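Local coordinates for long form salivary protein D7L1 (Anopheles stephensi, PDB 3NHI) that binds and sequesters cysteinyl leukotrienes and thromboxane A2 analogs, lipid mediators of the host response, and so modulates blood feeding by female mosquitoes, at residues 2-6 with 57-61; 69-75 with 95-100. Residue numbers count along the deposited sequence, not the author numbering.

Contact 1: 2-6 with 57-61. With EAH ((5S,7E,9E,11Z,14Z)-5-hydroxyicosa-7,9,11,14-tetraenoic acid), chain B.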
# COMPACT_ATOMS: atom_id res chain seq x y z
N PRO A 2 6.60 16.53 12.74
CA PRO A 2 5.66 17.08 11.76
C PRO A 2 5.28 16.06 10.69
O PRO A 2 5.84 14.96 10.64
CB PRO A 2 6.43 18.26 11.14
CG PRO A 2 7.73 18.37 11.91
CD PRO A 2 7.96 16.98 12.42
N TRP A 3 4.31 16.44 9.84
CA TRP A 3 3.76 15.52 8.84
C TRP A 3 4.73 15.22 7.70
O TRP A 3 5.35 16.13 7.14
CB TRP A 3 2.42 16.02 8.30
CG TRP A 3 1.77 15.03 7.37
CD1 TRP A 3 1.08 13.91 7.72
CD2 TRP A 3 1.79 15.06 5.93
NE1 TRP A 3 0.65 13.24 6.59
CE2 TRP A 3 1.08 13.93 5.48
CE3 TRP A 3 2.34 15.94 4.98
CZ2 TRP A 3 0.90 13.64 4.11
CZ3 TRP A 3 2.16 15.66 3.63
CH2 TRP A 3 1.45 14.52 3.21
N LYS A 4 4.84 13.94 7.37
CA LYS A 4 5.76 13.46 6.33
C LYS A 4 5.04 13.23 4.99
O LYS A 4 4.07 12.48 4.91
CB LYS A 4 6.47 12.18 6.78
CG LYS A 4 7.69 11.83 5.93
CD LYS A 4 8.37 10.55 6.42
CE LYS A 4 9.65 10.26 5.65
NZ LYS A 4 9.46 10.10 4.18
N ALA A 5 5.56 13.88 3.95
CA ALA A 5 5.04 13.70 2.59
C ALA A 5 5.14 12.26 2.10
O ALA A 5 6.01 11.49 2.53
CB ALA A 5 5.75 14.62 1.63
N LEU A 6 4.22 11.91 1.22
CA LEU A 6 4.12 10.55 0.68
C LEU A 6 4.86 10.42 -0.64
O LEU A 6 4.71 11.26 -1.54
CB LEU A 6 2.65 10.15 0.50
CG LEU A 6 1.83 10.21 1.81
CD1 LEU A 6 0.35 9.92 1.58
CD2 LEU A 6 2.43 9.32 2.92
N THR A 57 -8.34 9.60 3.02
CA THR A 57 -7.76 9.12 4.26
C THR A 57 -6.35 8.57 4.04
O THR A 57 -5.44 8.90 4.78
CB THR A 57 -8.66 8.04 4.88
OG1 THR A 57 -9.94 8.63 5.15
CG2 THR A 57 -8.07 7.49 6.20
N GLY A 58 -6.19 7.76 3.00
CA GLY A 58 -4.88 7.15 2.72
C GLY A 58 -3.81 8.17 2.37
O GLY A 58 -2.66 8.04 2.79
N LEU A 59 -4.18 9.18 1.59
CA LEU A 59 -3.23 10.25 1.26
C LEU A 59 -3.06 11.23 2.41
O LEU A 59 -2.23 12.15 2.33
CB LEU A 59 -3.65 10.98 -0.02
CG LEU A 59 -3.73 10.14 -1.30
CD1 LEU A 59 -4.16 11.04 -2.44
CD2 LEU A 59 -2.40 9.47 -1.64
N GLN A 60 -3.87 11.05 3.46
CA GLN A 60 -3.77 11.82 4.71
C GLN A 60 -4.17 13.29 4.53
O GLN A 60 -3.81 14.16 5.33
CB GLN A 60 -2.39 11.59 5.37
CG GLN A 60 -2.17 10.10 5.68
CD GLN A 60 -0.74 9.72 6.00
OE1 GLN A 60 0.08 10.57 6.31
NE2 GLN A 60 -0.43 8.43 5.91
N ILE A 61 -4.94 13.53 3.47
CA ILE A 61 -5.61 14.81 3.26
C ILE A 61 -6.74 14.99 4.28
O ILE A 61 -7.00 16.11 4.75
CB ILE A 61 -6.13 14.88 1.80
CG1 ILE A 61 -4.96 14.82 0.81
CG2 ILE A 61 -6.96 16.15 1.55
CD1 ILE A 61 -5.40 14.64 -0.64
O1 EAH B . 2.31 4.53 -11.60
C1 EAH B . 1.07 4.76 -11.56
O2 EAH B . 0.21 3.94 -11.96
C2 EAH B . 0.61 6.09 -10.99
C3 EAH B . -0.86 6.36 -11.33
C4 EAH B . -1.79 5.90 -10.22
C5 EAH B . -3.23 6.14 -10.60
O3 EAH B . -3.47 7.45 -10.55
C6 EAH B . -4.16 5.41 -9.63
C7 EAH B . -5.62 5.76 -9.89
C8 EAH B . -6.15 6.64 -8.78
C9 EAH B . -7.46 7.15 -9.14
C10 EAH B . -7.88 8.07 -8.27
C11 EAH B . -9.19 8.55 -8.68
C12 EAH B . -9.85 9.53 -8.06
C13 EAH B . -9.32 10.26 -6.85
C14 EAH B . -9.89 9.58 -5.62
C15 EAH B . -10.36 10.24 -4.55
C16 EAH B . -10.36 11.74 -4.42
C17 EAH B . -9.18 12.16 -3.56
C18 EAH B . -7.98 12.53 -4.42
C19 EAH B . -6.98 13.34 -3.62
C20 EAH B . -5.74 13.63 -4.45
O HOH W 1 2.90 10.59 6.38
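One amide oxygen takes two bonds here: Gln60 OE1 accepts the indole N-H of Trp3 (NE1 to OE1 2.7 Å, at the ring edge) and a proton from water 1, 2.8 Å from OE1. The same water donates to Lys4 O at 2.7 Å and so links the N-terminal arm to the end of helix 46-58 in this all-helical, odorant-binding-protein-like fold. Gln60, the first residue past that helix, has positive phi (69°) in a Schellman motif that includes Gln60 N to Thr57 O at 3.0 Å, and its CA-to-CB bond points toward the arm. Beside this polar pair, Leu6 CD1 rests against the carbonyls at the helix end, 3.5 Å from Leu59 O and 3.7 Å from Gly58 O, and meets Leu59 CD2 at 4.3 Å. The backbone of Leu6 is held as well, N by Gln77 and O by His132. Behind lies the lipid: Leu59 CD1 is 3.6 Å from EAH C20, and Ile61 CD1 is 3.6 Å from EAH C19. Polar groups thus fasten the arm at the more open side, while Leu6 packs inward onto Leu59, which lines the pocket around the lipid's omega end.

Contact 2: 69-75 with 95-100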
# COMPACT_ATOMS: atom_id res chain seq x y z
N PHE A 69 -10.14 18.03 7.40
CA PHE A 69 -9.27 18.21 6.25
C PHE A 69 -8.02 18.94 6.71
O PHE A 69 -8.09 19.95 7.42
CB PHE A 69 -9.98 19.00 5.14
CG PHE A 69 -11.07 18.22 4.45
CD1 PHE A 69 -10.75 17.23 3.52
CD2 PHE A 69 -12.41 18.49 4.71
CE1 PHE A 69 -11.75 16.50 2.87
CE2 PHE A 69 -13.42 17.78 4.05
CZ PHE A 69 -13.08 16.78 3.14
N LYS A 70 -6.87 18.40 6.34
CA LYS A 70 -5.59 18.90 6.83
C LYS A 70 -4.92 19.77 5.78
O LYS A 70 -3.97 19.36 5.10
CB LYS A 70 -4.71 17.72 7.24
CG LYS A 70 -5.36 16.83 8.31
CD LYS A 70 -5.53 17.58 9.63
CE LYS A 70 -4.18 17.82 10.29
NZ LYS A 70 -4.30 18.60 11.56
N SER A 71 -5.42 21.00 5.65
CA SER A 71 -5.02 21.91 4.58
C SER A 71 -3.51 22.16 4.51
O SER A 71 -2.94 22.25 3.42
CB SER A 71 -5.75 23.26 4.70
OG SER A 71 -5.33 24.00 5.83
N ASP A 72 -2.86 22.25 5.67
CA ASP A 72 -1.45 22.61 5.69
C ASP A 72 -0.53 21.49 5.22
O ASP A 72 0.65 21.72 4.96
CB ASP A 72 -1.03 23.12 7.07
CG ASP A 72 -1.59 24.51 7.40
OD1 ASP A 72 -2.32 25.12 6.60
OD2 ASP A 72 -1.27 24.99 8.50
N ARG A 73 -1.07 20.28 5.10
CA ARG A 73 -0.29 19.16 4.58
C ARG A 73 -0.06 19.27 3.09
O ARG A 73 0.92 18.72 2.58
CB ARG A 73 -0.93 17.82 4.92
CG ARG A 73 -0.90 17.53 6.42
CD ARG A 73 -1.58 16.21 6.74
NE ARG A 73 -1.57 15.94 8.18
CZ ARG A 73 -2.16 14.90 8.75
NH1 ARG A 73 -2.85 14.03 8.02
NH2 ARG A 73 -2.09 14.71 10.06
N ILE A 74 -0.92 20.01 2.39
CA ILE A 74 -0.80 20.13 0.94
C ILE A 74 0.51 20.83 0.53
O ILE A 74 1.25 20.33 -0.32
CB ILE A 74 -2.09 20.74 0.30
CG1 ILE A 74 -3.13 19.64 0.05
CG2 ILE A 74 -1.79 21.46 -1.02
CD1 ILE A 74 -3.52 18.85 1.29
N PRO A 75 0.83 21.98 1.16
CA PRO A 75 2.13 22.57 0.84
C PRO A 75 3.32 21.69 1.24
O PRO A 75 4.35 21.75 0.58
CB PRO A 75 2.11 23.89 1.62
CG PRO A 75 0.66 24.24 1.69
CD PRO A 75 -0.02 22.91 1.93
N TYR A 95 -5.13 25.48 -3.68
CA TYR A 95 -5.62 24.16 -3.30
C TYR A 95 -5.73 24.03 -1.78
O TYR A 95 -6.76 23.61 -1.26
CB TYR A 95 -4.67 23.11 -3.89
CG TYR A 95 -5.02 21.65 -3.74
CD1 TYR A 95 -6.32 21.19 -3.52
CD2 TYR A 95 -4.00 20.69 -3.85
CE1 TYR A 95 -6.59 19.82 -3.42
CE2 TYR A 95 -4.26 19.34 -3.74
CZ TYR A 95 -5.55 18.91 -3.52
OH TYR A 95 -5.77 17.56 -3.42
N GLN A 96 -4.67 24.43 -1.07
CA GLN A 96 -4.67 24.49 0.38
C GLN A 96 -5.87 25.29 0.90
O GLN A 96 -6.58 24.86 1.81
CB GLN A 96 -3.35 25.13 0.85
CG GLN A 96 -3.29 25.43 2.35
CD GLN A 96 -2.12 26.32 2.73
OE1 GLN A 96 -1.57 27.04 1.89
NE2 GLN A 96 -1.74 26.29 4.00
N LYS A 97 -6.09 26.46 0.31
CA LYS A 97 -7.17 27.34 0.76
C LYS A 97 -8.55 26.74 0.50
O LYS A 97 -9.41 26.80 1.37
CB LYS A 97 -7.02 28.73 0.15
CG LYS A 97 -5.88 29.51 0.85
CD LYS A 97 -5.37 30.71 0.05
CE LYS A 97 -6.38 31.84 0.01
NZ LYS A 97 -5.72 33.03 -0.63
N ALA A 98 -8.74 26.11 -0.66
CA ALA A 98 -10.00 25.43 -0.95
C ALA A 98 -10.27 24.31 0.06
O ALA A 98 -11.42 24.12 0.50
CB ALA A 98 -10.01 24.89 -2.38
N LEU A 99 -9.23 23.58 0.45
CA LEU A 99 -9.37 22.56 1.50
C LEU A 99 -9.70 23.14 2.87
O LEU A 99 -10.47 22.54 3.65
CB LEU A 99 -8.11 21.70 1.59
CG LEU A 99 -8.06 20.61 0.52
CD1 LEU A 99 -6.67 20.05 0.44
CD2 LEU A 99 -9.06 19.49 0.85
N ALA A 100 -9.12 24.29 3.18
CA ALA A 100 -9.42 24.97 4.44
C ALA A 100 -10.89 25.41 4.53
O ALA A 100 -11.43 25.54 5.63
CB ALA A 100 -8.48 26.16 4.66
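This is a turn-and-helix packing contact between the start of helix 73-85 and the later part of helix 89-101, consecutive helices of the odorant-binding-protein-like fold. The backbones come close, Ser71 CA 4.9 Å from Gln96 CA; Ser71 CB lies 4.0 Å from Ala100 CB and Ser71 O 3.4 Å from Gln96 CG. A type I turn from Lys70 to Arg73, closed by Arg73 N to Lys70 O at 3.0 Å, leads from strand 68-69 into the helix. On the inner side Leu99 is gripped by Phe69 (CD1 to Leu99 CD2 3.9 Å) and by Ile74 (CD1 to Leu99 CD1 3.5 Å). Ile74 CG1 lies over one face of the Tyr95 ring, and Ile74 CG2 comes within 3.7 Å of Tyr95 CD2. On the more exposed side Gln96 NE2 donates to Asp72 OD1 at 2.9 Å, while Pro75 CG touches Gln96 OE1 at 3.6 Å. Tyr95, about 4 Å from the bound lipid at its nearest side-chain atom, reaches helix 109-130, where its hydroxyl bonds that of Tyr116 and its ring meets Phe123. The contact thus takes in the end of the small hairpin through Phe69, with helix 109-130 beyond Tyr95.

In the fold
Both contacts are partly buried, but contact 1 lies nearer the centre of the chain, its centre about 13 Å from it against 23 Å for contact 2; their own centres are about 12 Å apart. Bonds at and beyond the open end of hairpin 62-63/68-69 join them: Ile61 O is 2.8 Å from Lys70 N and Gln60 O 2.9 Å from Arg73 NH1, both probable hydrogen bonds. Trp3 CD1 packs 3.4 Å from Arg73 NE, and Ile61 CG2 4.0 Å from Leu99 CD2. Contact 1 buries 202 Å² and includes a water bridge; contact 2 buries 438 Å², with several apolar side-chain contacts and its polar pair on the more exposed side. Both border the lipid, through Leu59 and Ile61 and through Tyr95.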